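Local atomic coordinates of period circadian protein homolog 2 (Mus musculus, PDB entry 3GDI), a protein that belongs to the mammalian circadian clock and probably regulates transcription, its tandem PAS domains probably mediating interactions of clock proteins. Residues G154-T168 with Q178-Y190. Sequence-based numbering, arbitrary orientation.
Sequences GYEAPRIPPEKRIFT and QAVDERAVPLLGY
Thr168, in strand 166-171, and Asp181, just past strand 177-180, exchange two hydrogen bonds, one between backbones and one to the carboxylate. Asp181 N donates to Thr168 O over 3.1 Å, nearly straight at 171°, while Thr168 N donates to Asp181 OD1 at 2.6 Å, from above the carboxylate plane. With CG between its backbone N and carbonyl carbon (chi1 83°), Asp181 turns its carboxylate back onto strand 166-168. Gly154 N donates to Pro186 O at 3.1 Å, from above the carbonyl plane, and the Tyr155 hydroxyl to Leu187 O at 2.8 Å, in the carbonyl plane on a lone pair.

The charge pair is a salt bridge within 178-190: Arg183 NE meets Asp181 OD2 at 2.9 Å, almost in line with the carboxylate's C-O bond. Ile166 O lies 3.0 Å above one face of the guanidinium, offset toward its rim, where the angle at NE is too poor for a hydrogen bond; Thr168 CG2 touches the guanidinium edge.

Apolar packing fills the middle. Phe167 sets CD2 3.4 Å from Ala184 CB, CD1 against Leu187 CD1 and CE2 against Leu188 CD1; Leu187 also carries CD1 to Arg165 C, 3.6 Å away, and CD2 to the Tyr155 ring. Leu244 and His266 also contact Phe167.

Replacing Asp181 with an alanine would probably leave Thr168 N without this acceptor and Arg183 NE without its salt-bridge mate, freeing the guanidinium to turn. Helix 184-188 is thus seated on strand 166-168 by apolar packing and tied to the preceding loop through the Pro186 and Leu187 carbonyls, while one carboxylate couples strand backbone to arginine.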
loop_
_atom_site.group_PDB
_atom_site.type_symbol
_atom_site.label_atom_id
_atom_site.label_comp_id
_atom_site.label_asym_id
_atom_site.label_seq_id
_atom_site.Cartn_x
_atom_site.Cartn_y
_atom_site.Cartn_z
ATOM N N GLY A 154 -22.675 -9.316 5.807
ATOM C CA GLY A 154 -23.454 -8.538 6.756
ATOM C C GLY A 154 -24.917 -8.365 6.379
ATOM O O GLY A 154 -25.668 -7.707 7.098
ATOM N N TYR A 155 -25.329 -8.948 5.258
ATOM C CA TYR A 155 -26.712 -8.840 4.810
ATOM C C TYR A 155 -27.501 -10.124 5.072
ATOM O O TYR A 155 -28.594 -10.310 4.536
ATOM C CB TYR A 155 -26.769 -8.500 3.316
ATOM C CG TYR A 155 -25.968 -7.278 2.943
ATOM C CD1 TYR A 155 -24.751 -7.394 2.267
ATOM C CD2 TYR A 155 -26.406 -6.004 3.296
ATOM C CE1 TYR A 155 -23.992 -6.265 1.956
ATOM C CE2 TYR A 155 -25.651 -4.870 2.991
ATOM C CZ TYR A 155 -24.451 -5.010 2.323
ATOM O OH TYR A 155 -23.714 -3.893 2.028
ATOM N N GLU A 156 -26.946 -11.012 5.891
ATOM C CA GLU A 156 -27.628 -12.260 6.209
ATOM C C GLU A 156 -27.409 -12.668 7.670
ATOM O O GLU A 156 -26.307 -12.544 8.206
ATOM C CB GLU A 156 -27.165 -13.372 5.262
ATOM C CG GLU A 156 -25.746 -13.853 5.485
ATOM C CD GLU A 156 -25.296 -14.839 4.426
ATOM O OE1 GLU A 156 -24.231 -15.468 4.612
ATOM O OE2 GLU A 156 -26.000 -14.985 3.403
ATOM N N ALA A 157 -28.477 -13.139 8.306
ATOM C CA ALA A 157 -28.446 -13.569 9.702
ATOM C C ALA A 157 -27.088 -14.121 10.115
ATOM O O ALA A 157 -26.623 -15.109 9.550
ATOM C CB ALA A 157 -29.521 -14.624 9.939
ATOM N N PRO A 158 -26.433 -13.491 11.105
ATOM C CA PRO A 158 -26.871 -12.297 11.848
ATOM C C PRO A 158 -26.650 -11.025 11.026
ATOM O O PRO A 158 -25.506 -10.623 10.788
ATOM C CB PRO A 158 -25.985 -12.317 13.098
ATOM C CG PRO A 158 -25.535 -13.759 13.208
ATOM C CD PRO A 158 -25.280 -14.115 11.773
ATOM N N ARG A 159 -27.738 -10.390 10.600
ATOM C CA ARG A 159 -27.631 -9.182 9.791
ATOM C C ARG A 159 -27.127 -7.977 10.559
ATOM O O ARG A 159 -27.655 -7.632 11.618
ATOM C CB ARG A 159 -28.975 -8.832 9.155
ATOM C CG ARG A 159 -29.472 -9.845 8.148
ATOM C CD ARG A 159 -30.690 -9.311 7.416
ATOM N NE ARG A 159 -31.241 -10.280 6.471
ATOM C CZ ARG A 159 -31.878 -11.394 6.821
ATOM N NH1 ARG A 159 -32.050 -11.690 8.104
ATOM N NH2 ARG A 159 -32.343 -12.215 5.888
ATOM N N ILE A 160 -26.101 -7.337 10.006
ATOM C CA ILE A 160 -25.517 -6.143 10.605
ATOM C C ILE A 160 -26.576 -5.037 10.646
ATOM O O ILE A 160 -27.162 -4.681 9.622
ATOM C CB ILE A 160 -24.297 -5.638 9.782
ATOM C CG1 ILE A 160 -23.218 -6.719 9.731
ATOM C CG2 ILE A 160 -23.735 -4.362 10.395
ATOM C CD1 ILE A 160 -21.951 -6.289 9.027
ATOM N N PRO A 161 -26.843 -4.485 11.836
ATOM C CA PRO A 161 -27.848 -3.420 11.919
ATOM C C PRO A 161 -27.552 -2.306 10.900
ATOM O O PRO A 161 -26.424 -1.829 10.797
ATOM C CB PRO A 161 -27.718 -2.941 13.367
ATOM C CG PRO A 161 -27.298 -4.181 14.089
ATOM C CD PRO A 161 -26.266 -4.776 13.161
ATOM N N PRO A 162 -28.567 -1.880 10.139
ATOM C CA PRO A 162 -28.388 -0.828 9.135
ATOM C C PRO A 162 -27.682 0.445 9.613
ATOM O O PRO A 162 -26.984 1.094 8.837
ATOM C CB PRO A 162 -29.817 -0.560 8.668
ATOM C CG PRO A 162 -30.444 -1.912 8.764
ATOM C CD PRO A 162 -29.951 -2.385 10.119
ATOM N N GLU A 163 -27.862 0.802 10.881
ATOM C CA GLU A 163 -27.244 2.014 11.416
ATOM C C GLU A 163 -25.755 1.815 11.660
ATOM O O GLU A 163 -25.042 2.759 12.009
ATOM C CB GLU A 163 -27.910 2.430 12.734
ATOM C CG GLU A 163 -29.413 2.240 12.771
ATOM C CD GLU A 163 -29.806 0.778 12.894
ATOM O OE1 GLU A 163 -29.425 0.148 13.903
ATOM O OE2 GLU A 163 -30.489 0.261 11.981
ATOM N N LYS A 164 -25.289 0.585 11.484
ATOM C CA LYS A 164 -23.888 0.283 11.703
ATOM C C LYS A 164 -23.201 -0.327 10.486
ATOM O O LYS A 164 -22.104 -0.859 10.593
ATOM C CB LYS A 164 -23.747 -0.644 12.905
ATOM C CG LYS A 164 -24.359 -0.076 14.183
ATOM C CD LYS A 164 -24.022 -0.948 15.393
ATOM C CE LYS A 164 -24.628 -0.405 16.681
ATOM N NZ LYS A 164 -24.133 -1.158 17.876
ATOM N N ARG A 165 -23.855 -0.251 9.332
ATOM C CA ARG A 165 -23.285 -0.777 8.097
ATOM C C ARG A 165 -22.463 0.362 7.539
ATOM O O ARG A 165 -22.826 0.990 6.557
ATOM C CB ARG A 165 -24.403 -1.177 7.127
ATOM C CG ARG A 165 -25.471 -1.978 7.831
ATOM C CD ARG A 165 -26.019 -3.121 7.022
ATOM N NE ARG A 165 -26.952 -2.680 5.995
ATOM C CZ ARG A 165 -27.935 -3.438 5.516
ATOM N NH1 ARG A 165 -28.121 -4.670 5.977
ATOM N NH2 ARG A 165 -28.723 -2.966 4.561
ATOM N N ILE A 166 -21.350 0.622 8.209
ATOM C CA ILE A 166 -20.442 1.701 7.862
ATOM C C ILE A 166 -19.039 1.204 7.563
ATOM O O ILE A 166 -18.454 0.441 8.331
ATOM C CB ILE A 166 -20.348 2.712 9.041
ATOM C CG1 ILE A 166 -21.737 3.263 9.350
ATOM C CG2 ILE A 166 -19.352 3.844 8.720
ATOM C CD1 ILE A 166 -21.759 4.199 10.539
ATOM N N PHE A 167 -18.498 1.639 6.438
ATOM C CA PHE A 167 -17.131 1.279 6.082
ATOM C C PHE A 167 -16.466 2.497 5.429
ATOM O O PHE A 167 -17.151 3.407 4.957
ATOM C CB PHE A 167 -17.099 0.072 5.138
ATOM C CG PHE A 167 -17.601 0.362 3.772
ATOM C CD1 PHE A 167 -18.962 0.357 3.504
ATOM C CD2 PHE A 167 -16.712 0.617 2.741
ATOM C CE1 PHE A 167 -19.442 0.600 2.217
ATOM C CE2 PHE A 167 -17.167 0.864 1.449
ATOM C CZ PHE A 167 -18.539 0.856 1.181
ATOM N N THR A 168 -15.139 2.528 5.423
ATOM C CA THR A 168 -14.438 3.652 4.817
ATOM C C THR A 168 -13.489 3.221 3.705
ATOM O O THR A 168 -13.047 2.082 3.652
ATOM C CB THR A 168 -13.618 4.443 5.852
ATOM O OG1 THR A 168 -12.449 3.695 6.199
ATOM C CG2 THR A 168 -14.436 4.691 7.116
ATOM N N GLN A 178 -6.376 3.100 -1.900
ATOM C CA GLN A 178 -5.131 2.990 -1.150
ATOM C C GLN A 178 -5.360 1.993 -0.010
ATOM O O GLN A 178 -4.444 1.289 0.440
ATOM C CB GLN A 178 -4.709 4.358 -0.581
ATOM C CG GLN A 178 -3.423 4.311 0.248
ATOM C CD GLN A 178 -3.690 3.988 1.720
ATOM O OE1 GLN A 178 -2.793 3.552 2.459
ATOM N NE2 GLN A 178 -4.917 4.224 2.156
ATOM N N ALA A 179 -6.604 1.958 0.453
ATOM C CA ALA A 179 -6.989 1.068 1.520
ATOM C C ALA A 179 -8.495 1.043 1.616
ATOM O O ALA A 179 -9.182 1.958 1.152
ATOM C CB ALA A 179 -6.399 1.537 2.830
ATOM N N VAL A 180 -8.987 -0.038 2.206
ATOM C CA VAL A 180 -10.398 -0.250 2.444
ATOM C C VAL A 180 -10.381 -0.779 3.870
ATOM O O VAL A 180 -9.569 -1.653 4.193
ATOM C CB VAL A 180 -10.968 -1.320 1.512
ATOM C CG1 VAL A 180 -12.453 -1.397 1.689
ATOM C CG2 VAL A 180 -10.627 -0.993 0.067
ATOM N N ASP A 181 -11.244 -0.258 4.736
ATOM C CA ASP A 181 -11.213 -0.727 6.108
ATOM C C ASP A 181 -11.936 -2.055 6.268
ATOM O O ASP A 181 -12.785 -2.429 5.457
ATOM C CB ASP A 181 -11.755 0.344 7.060
ATOM C CG ASP A 181 -13.249 0.343 7.152
ATOM O OD1 ASP A 181 -13.904 0.338 6.099
ATOM O OD2 ASP A 181 -13.768 0.359 8.287
ATOM N N GLU A 182 -11.574 -2.778 7.316
ATOM C CA GLU A 182 -12.134 -4.096 7.570
ATOM C C GLU A 182 -13.643 -4.231 7.556
ATOM O O GLU A 182 -14.158 -5.288 7.199
ATOM C CB GLU A 182 -11.600 -4.644 8.890
ATOM C CG GLU A 182 -10.115 -4.954 8.867
ATOM C CD GLU A 182 -9.667 -5.800 10.047
ATOM O OE1 GLU A 182 -8.452 -6.082 10.145
ATOM O OE2 GLU A 182 -10.527 -6.186 10.871
ATOM N N ARG A 183 -14.356 -3.179 7.942
ATOM C CA ARG A 183 -15.810 -3.238 7.979
ATOM C C ARG A 183 -16.394 -3.374 6.584
ATOM O O ARG A 183 -17.556 -3.750 6.420
ATOM C CB ARG A 183 -16.377 -1.991 8.664
ATOM C CG ARG A 183 -15.893 -1.795 10.098
ATOM C CD ARG A 183 -16.457 -0.521 10.733
ATOM N NE ARG A 183 -16.031 0.694 10.041
ATOM C CZ ARG A 183 -16.339 1.930 10.428
ATOM N NH1 ARG A 183 -17.080 2.122 11.507
ATOM N NH2 ARG A 183 -15.910 2.977 9.735
ATOM N N ALA A 184 -15.577 -3.079 5.579
ATOM C CA ALA A 184 -16.009 -3.146 4.188
ATOM C C ALA A 184 -16.118 -4.564 3.637
ATOM O O ALA A 184 -16.991 -4.842 2.808
ATOM C CB ALA A 184 -15.060 -2.331 3.311
ATOM N N VAL A 185 -15.242 -5.463 4.078
ATOM C CA VAL A 185 -15.281 -6.825 3.564
ATOM C C VAL A 185 -16.678 -7.434 3.680
ATOM O O VAL A 185 -17.231 -7.927 2.699
ATOM C CB VAL A 185 -14.253 -7.730 4.273
ATOM C CG1 VAL A 185 -14.347 -9.131 3.717
ATOM C CG2 VAL A 185 -12.838 -7.189 4.065
ATOM N N PRO A 186 -17.276 -7.397 4.877
ATOM C CA PRO A 186 -18.618 -7.968 5.034
ATOM C C PRO A 186 -19.713 -7.213 4.265
ATOM O O PRO A 186 -20.766 -7.774 3.961
ATOM C CB PRO A 186 -18.844 -7.911 6.549
ATOM C CG PRO A 186 -17.467 -8.005 7.095
ATOM C CD PRO A 186 -16.692 -7.088 6.191
ATOM N N LEU A 187 -19.483 -5.946 3.948
ATOM C CA LEU A 187 -20.511 -5.190 3.234
ATOM C C LEU A 187 -20.321 -5.152 1.718
ATOM O O LEU A 187 -21.229 -4.757 0.991
ATOM C CB LEU A 187 -20.586 -3.759 3.784
ATOM C CG LEU A 187 -21.002 -3.596 5.253
ATOM C CD1 LEU A 187 -20.735 -2.182 5.705
ATOM C CD2 LEU A 187 -22.469 -3.941 5.421
ATOM N N LEU A 188 -19.153 -5.580 1.237
ATOM C CA LEU A 188 -18.883 -5.550 -0.198
ATOM C C LEU A 188 -18.619 -6.894 -0.852
ATOM O O LEU A 188 -18.927 -7.083 -2.021
ATOM C CB LEU A 188 -17.701 -4.623 -0.486
ATOM C CG LEU A 188 -17.887 -3.149 -0.139
ATOM C CD1 LEU A 188 -16.654 -2.406 -0.589
ATOM C CD2 LEU A 188 -19.139 -2.584 -0.812
ATOM N N GLY A 189 -18.048 -7.830 -0.109
ATOM C CA GLY A 189 -17.753 -9.126 -0.695
ATOM C C GLY A 189 -16.302 -9.236 -1.147
ATOM O O GLY A 189 -15.790 -10.342 -1.352
ATOM N N TYR A 190 -15.636 -8.093 -1.307
ATOM C CA TYR A 190 -14.238 -8.099 -1.717
ATOM C C TYR A 190 -13.339 -8.116 -0.500
ATOM O O TYR A 190 -13.729 -7.652 0.566
ATOM C CB TYR A 190 -13.869 -6.837 -2.500
ATOM C CG TYR A 190 -14.597 -6.607 -3.793
ATOM C CD1 TYR A 190 -15.585 -5.625 -3.890
ATOM C CD2 TYR A 190 -14.257 -7.320 -4.939
ATOM C CE1 TYR A 190 -16.208 -5.353 -5.104
ATOM C CE2 TYR A 190 -14.876 -7.061 -6.160
ATOM C CZ TYR A 190 -15.844 -6.077 -6.238
ATOM O OH TYR A 190 -16.433 -5.799 -7.453
#